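Local coordinates for protein leukotriene A-4 hydrolase (Saccharomyces cerevisiae, PDB 2XQ0) that cleaves the N-terminal residue from small peptides, chiefly di- and tripeptides, as a zinc aminopeptidase, and has a low epoxide hydrolase activity in vitro, at residues S64-V76 and H150-S162. Residues are numbered along the deposited sequence; the frame is centred on the assembly and turned at random.
Sequences SDELHLDTSYLDV and HARSLFPCFDTPS
Arg152 and Asp70 stack face to face: the carboxylate lies only 8° from parallel to the guanidinium, with OD1 of Asp70 over its centre and 3.6 Å from NH1 of Arg152, a salt bridge of charges alone. CG of Arg152 sits between backbone N and carbonyl carbon (chi1 67°), and a bend at chi3 turns the group back along its own loop, where NE meets OD2 of Asp159 at 2.8 Å and NH2 takes the Asp159 carbonyl. A leucine in its place would probably leave the carboxylates of Asp70 and Asp159 without their shared positive charge. The carbonyl O of Arg152 accepts Ser72 N at 2.8 Å, from above the carbonyl plane. Ser153 OG, which also bonds Thr125, donates to Ser72 O, and a water joins Ser153 O to Tyr73 O. CD of Pro156 packs on CD1 of Leu74 at 3.6 Å. Cys157 forms a single antiparallel bridge with Asp70: Asp70 N donates to Cys157 O at 3.0 Å, and the return bond is weak. Phe158 takes CD2 of Leu69 over one face, 3.4 Å from the centroid, a CH-pi contact; CD1 of Leu67 meets the ring edge. Asp159 N donates to the anti lone pair of Asp70 OD2, which also bonds Thr21. Within the M1 N-terminal domain, the loop between strands 141-144 and 165-172 packs against edge strand 66-69 and its turn into 74-81, Phe155 and Phe158 reaching strand 28-40.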
loop_
_atom_site.group_PDB
_atom_site.type_symbol
_atom_site.label_atom_id
_atom_site.label_comp_id
_atom_site.label_asym_id
_atom_site.label_seq_id
_atom_site.Cartn_x
_atom_site.Cartn_y
_atom_site.Cartn_z
ATOM N N SER A 64 20.456 -14.843 28.852
ATOM C CA SER A 64 21.513 -13.828 28.843
ATOM C C SER A 64 21.743 -13.172 30.215
ATOM O O SER A 64 22.821 -13.327 30.790
ATOM C CB SER A 64 21.288 -12.779 27.744
ATOM O OG SER A 64 21.383 -13.353 26.452
ATOM N N ASP A 65 20.753 -12.454 30.748
ATOM C CA ASP A 65 19.470 -12.229 30.089
ATOM C C ASP A 65 19.317 -10.771 29.661
ATOM O O ASP A 65 19.428 -9.853 30.475
ATOM C CB ASP A 65 18.308 -12.632 30.991
ATOM C CG ASP A 65 17.121 -13.128 30.203
ATOM O OD1 ASP A 65 15.988 -12.671 30.465
ATOM O OD2 ASP A 65 17.332 -13.968 29.302
ATOM N N GLU A 66 19.064 -10.568 28.373
ATOM C CA GLU A 66 18.994 -9.229 27.816
ATOM C C GLU A 66 17.734 -9.036 26.990
ATOM O O GLU A 66 17.201 -9.992 26.426
ATOM C CB GLU A 66 20.207 -8.963 26.927
ATOM C CG GLU A 66 21.505 -8.725 27.669
ATOM C CD GLU A 66 22.694 -8.654 26.729
ATOM O OE1 GLU A 66 23.767 -8.165 27.156
ATOM O OE2 GLU A 66 22.552 -9.085 25.563
ATOM N N LEU A 67 17.273 -7.792 26.941
ATOM C CA LEU A 67 16.250 -7.357 25.994
ATOM C C LEU A 67 17.007 -6.837 24.796
ATOM O O LEU A 67 17.964 -6.090 24.964
ATOM C CB LEU A 67 15.470 -6.171 26.558
ATOM C CG LEU A 67 14.072 -6.261 27.167
ATOM C CD1 LEU A 67 13.086 -6.914 26.206
ATOM C CD2 LEU A 67 14.113 -6.985 28.494
ATOM N N HIS A 68 16.579 -7.215 23.596
ATOM C CA HIS A 68 17.141 -6.668 22.374
ATOM C C HIS A 68 15.975 -6.037 21.617
ATOM O O HIS A 68 15.010 -6.725 21.271
ATOM C CB HIS A 68 17.722 -7.768 21.488
ATOM C CG HIS A 68 18.941 -8.429 22.045
ATOM N ND1 HIS A 68 19.511 -9.540 21.464
ATOM C CD2 HIS A 68 19.695 -8.147 23.136
ATOM C CE1 HIS A 68 20.569 -9.910 22.163
ATOM N NE2 HIS A 68 20.701 -9.080 23.183
ATOM N N LEU A 69 16.055 -4.737 21.364
ATOM C CA LEU A 69 15.013 -4.063 20.576
ATOM C C LEU A 69 15.589 -3.466 19.290
ATOM O O LEU A 69 16.806 -3.243 19.175
ATOM C CB LEU A 69 14.285 -2.986 21.398
ATOM C CG LEU A 69 13.506 -3.339 22.682
ATOM C CD1 LEU A 69 12.696 -2.153 23.196
ATOM C CD2 LEU A 69 12.578 -4.488 22.485
ATOM N N ASP A 70 14.699 -3.220 18.328
ATOM C CA ASP A 70 15.039 -2.627 17.042
ATOM C C ASP A 70 15.045 -1.119 17.237
ATOM O O ASP A 70 14.191 -0.599 17.927
ATOM C CB ASP A 70 13.924 -2.937 16.024
ATOM C CG ASP A 70 13.942 -4.373 15.521
ATOM O OD1 ASP A 70 14.958 -4.766 14.914
ATOM O OD2 ASP A 70 12.913 -5.088 15.672
ATOM N N THR A 71 16.000 -0.426 16.631
ATOM C CA THR A 71 15.942 1.026 16.500
ATOM C C THR A 71 16.622 1.350 15.198
ATOM O O THR A 71 17.401 0.538 14.694
ATOM C CB THR A 71 16.688 1.797 17.636
ATOM O OG1 THR A 71 18.106 1.737 17.430
ATOM C CG2 THR A 71 16.343 1.248 18.997
ATOM N N SER A 72 16.315 2.526 14.655
ATOM C CA SER A 72 17.005 3.060 13.491
ATOM C C SER A 72 17.054 4.585 13.578
ATOM O O SER A 72 16.021 5.260 13.518
ATOM C CB SER A 72 16.304 2.652 12.200
ATOM O OG SER A 72 16.957 3.278 11.109
ATOM N N TYR A 73 18.259 5.119 13.725
ATOM C CA TYR A 73 18.461 6.554 13.867
ATOM C C TYR A 73 17.614 7.161 14.977
ATOM O O TYR A 73 17.070 8.258 14.820
ATOM C CB TYR A 73 18.143 7.266 12.557
ATOM C CG TYR A 73 18.862 6.734 11.341
ATOM C CD1 TYR A 73 20.248 6.775 11.246
ATOM C CD2 TYR A 73 18.147 6.216 10.270
ATOM C CE1 TYR A 73 20.897 6.300 10.120
ATOM C CE2 TYR A 73 18.779 5.739 9.150
ATOM C CZ TYR A 73 20.151 5.784 9.076
ATOM O OH TYR A 73 20.764 5.311 7.945
ATOM N N LEU A 74 17.479 6.459 16.090
ATOM C CA LEU A 74 16.866 7.073 17.269
ATOM C C LEU A 74 17.940 7.560 18.231
ATOM O O LEU A 74 19.057 7.038 18.257
ATOM C CB LEU A 74 15.941 6.106 18.005
ATOM C CG LEU A 74 14.666 5.639 17.325
ATOM C CD1 LEU A 74 13.975 4.565 18.169
ATOM C CD2 LEU A 74 13.748 6.815 17.089
ATOM N N ASP A 75 17.596 8.585 18.999
ATOM C CA ASP A 75 18.409 9.027 20.118
ATOM C C ASP A 75 17.783 8.420 21.385
ATOM O O ASP A 75 16.813 8.948 21.910
ATOM C CB ASP A 75 18.396 10.563 20.162
ATOM C CG ASP A 75 19.183 11.136 21.317
ATOM O OD1 ASP A 75 19.845 10.371 22.050
ATOM O OD2 ASP A 75 19.132 12.376 21.486
ATOM N N VAL A 76 18.315 7.291 21.850
ATOM C CA VAL A 76 17.823 6.677 23.083
ATOM C C VAL A 76 18.507 7.324 24.294
ATOM O O VAL A 76 19.735 7.333 24.402
ATOM C CB VAL A 76 18.056 5.150 23.106
ATOM C CG1 VAL A 76 17.557 4.546 24.420
ATOM C CG2 VAL A 76 17.354 4.488 21.922
ATOM N N HIS A 150 9.941 0.616 9.297
ATOM C CA HIS A 150 10.302 1.976 9.716
ATOM C C HIS A 150 9.770 2.322 11.110
ATOM O O HIS A 150 10.081 3.393 11.643
ATOM C CB HIS A 150 9.795 2.995 8.689
ATOM C CG HIS A 150 10.453 2.868 7.352
ATOM N ND1 HIS A 150 11.781 3.175 7.150
ATOM C CD2 HIS A 150 9.979 2.439 6.160
ATOM C CE1 HIS A 150 12.094 2.952 5.886
ATOM N NE2 HIS A 150 11.016 2.514 5.260
ATOM N N ALA A 151 8.964 1.444 11.703
ATOM C CA ALA A 151 8.473 1.722 13.060
ATOM C C ALA A 151 9.648 1.900 14.015
ATOM O O ALA A 151 9.619 2.748 14.908
ATOM C CB ALA A 151 7.548 0.638 13.537
ATOM N N ARG A 152 10.694 1.104 13.814
ATOM C CA ARG A 152 11.908 1.204 14.635
ATOM C C ARG A 152 12.630 2.549 14.449
ATOM O O ARG A 152 13.570 2.852 15.175
ATOM C CB ARG A 152 12.868 0.046 14.316
ATOM C CG ARG A 152 13.442 0.124 12.889
ATOM C CD ARG A 152 14.166 -1.160 12.449
ATOM N NE ARG A 152 13.248 -2.298 12.362
ATOM C CZ ARG A 152 13.551 -3.513 11.902
ATOM N NH1 ARG A 152 14.785 -3.809 11.490
ATOM N NH2 ARG A 152 12.605 -4.445 11.863
ATOM N N SER A 153 12.203 3.361 13.485
ATOM C CA SER A 153 12.830 4.683 13.317
ATOM C C SER A 153 11.967 5.751 13.984
ATOM O O SER A 153 12.336 6.941 14.045
ATOM C CB SER A 153 13.044 4.980 11.831
ATOM O OG SER A 153 13.823 6.136 11.610
ATOM N N LEU A 154 10.810 5.318 14.487
ATOM C CA LEU A 154 9.881 6.204 15.201
ATOM C C LEU A 154 9.911 5.947 16.717
ATOM O O LEU A 154 9.903 6.886 17.508
ATOM C CB LEU A 154 8.450 6.051 14.669
ATOM C CG LEU A 154 7.396 6.900 15.380
ATOM C CD1 LEU A 154 7.731 8.396 15.260
ATOM C CD2 LEU A 154 5.979 6.634 14.870
ATOM N N PHE A 155 9.953 4.676 17.115
ATOM C CA PHE A 155 10.183 4.321 18.522
ATOM C C PHE A 155 10.846 2.959 18.647
ATOM O O PHE A 155 10.687 2.116 17.785
ATOM C CB PHE A 155 8.882 4.353 19.339
ATOM C CG PHE A 155 7.823 3.398 18.856
ATOM C CD1 PHE A 155 7.559 2.225 19.551
ATOM C CD2 PHE A 155 7.090 3.672 17.714
ATOM C CE1 PHE A 155 6.570 1.337 19.112
ATOM C CE2 PHE A 155 6.104 2.789 17.262
ATOM C CZ PHE A 155 5.848 1.618 17.964
ATOM N N PRO A 156 11.605 2.745 19.731
ATOM C CA PRO A 156 12.249 1.444 19.928
ATOM C C PRO A 156 11.183 0.397 20.211
ATOM O O PRO A 156 10.257 0.650 20.982
ATOM C CB PRO A 156 13.161 1.676 21.139
ATOM C CG PRO A 156 12.564 2.843 21.865
ATOM C CD PRO A 156 11.805 3.668 20.866
ATOM N N CYS A 157 11.282 -0.755 19.559
ATOM C CA CYS A 157 10.238 -1.752 19.692
ATOM C C CYS A 157 10.654 -3.109 19.147
ATOM O O CYS A 157 11.743 -3.283 18.596
ATOM C CB CYS A 157 8.975 -1.277 18.957
ATOM S SG CYS A 157 9.205 -0.942 17.184
ATOM N N PHE A 158 9.779 -4.087 19.317
ATOM C CA PHE A 158 9.953 -5.365 18.632
ATOM C C PHE A 158 9.318 -5.186 17.258
ATOM O O PHE A 158 8.132 -5.476 17.069
ATOM C CB PHE A 158 9.243 -6.464 19.398
ATOM C CG PHE A 158 9.812 -6.722 20.764
ATOM C CD1 PHE A 158 11.038 -7.345 20.916
ATOM C CD2 PHE A 158 9.116 -6.358 21.897
ATOM C CE1 PHE A 158 11.560 -7.599 22.173
ATOM C CE2 PHE A 158 9.638 -6.619 23.162
ATOM C CZ PHE A 158 10.862 -7.237 23.295
ATOM N N ASP A 159 10.096 -4.672 16.310
ATOM C CA ASP A 159 9.573 -4.258 15.000
ATOM C C ASP A 159 9.422 -5.439 14.039
ATOM O O ASP A 159 10.129 -5.541 13.020
ATOM C CB ASP A 159 10.457 -3.161 14.374
ATOM C CG ASP A 159 9.808 -2.495 13.164
ATOM O OD1 ASP A 159 8.621 -2.769 12.880
ATOM O OD2 ASP A 159 10.482 -1.677 12.490
ATOM N N THR A 160 8.482 -6.322 14.366
ATOM C CA THR A 160 8.169 -7.470 13.512
ATOM C C THR A 160 6.650 -7.661 13.466
ATOM O O THR A 160 5.955 -7.399 14.446
ATOM C CB THR A 160 8.906 -8.769 13.992
ATOM O OG1 THR A 160 8.272 -9.923 13.436
ATOM C CG2 THR A 160 8.890 -8.882 15.493
ATOM N N PRO A 161 6.122 -8.090 12.315
ATOM C CA PRO A 161 4.669 -8.289 12.280
ATOM C C PRO A 161 4.230 -9.518 13.091
ATOM O O PRO A 161 3.027 -9.708 13.297
ATOM C CB PRO A 161 4.362 -8.428 10.790
ATOM C CG PRO A 161 5.675 -8.795 10.138
ATOM C CD PRO A 161 6.736 -8.117 10.973
ATOM N N SER A 162 5.194 -10.309 13.571
ATOM C CA SER A 162 4.915 -11.389 14.515
ATOM C C SER A 162 4.501 -10.889 15.893
ATOM O O SER A 162 3.869 -11.621 16.648
ATOM C CB SER A 162 6.118 -12.333 14.669
ATOM O OG SER A 162 6.231 -13.206 13.562
HETATM O O HOH W 1 14.350 8.802 14.216
#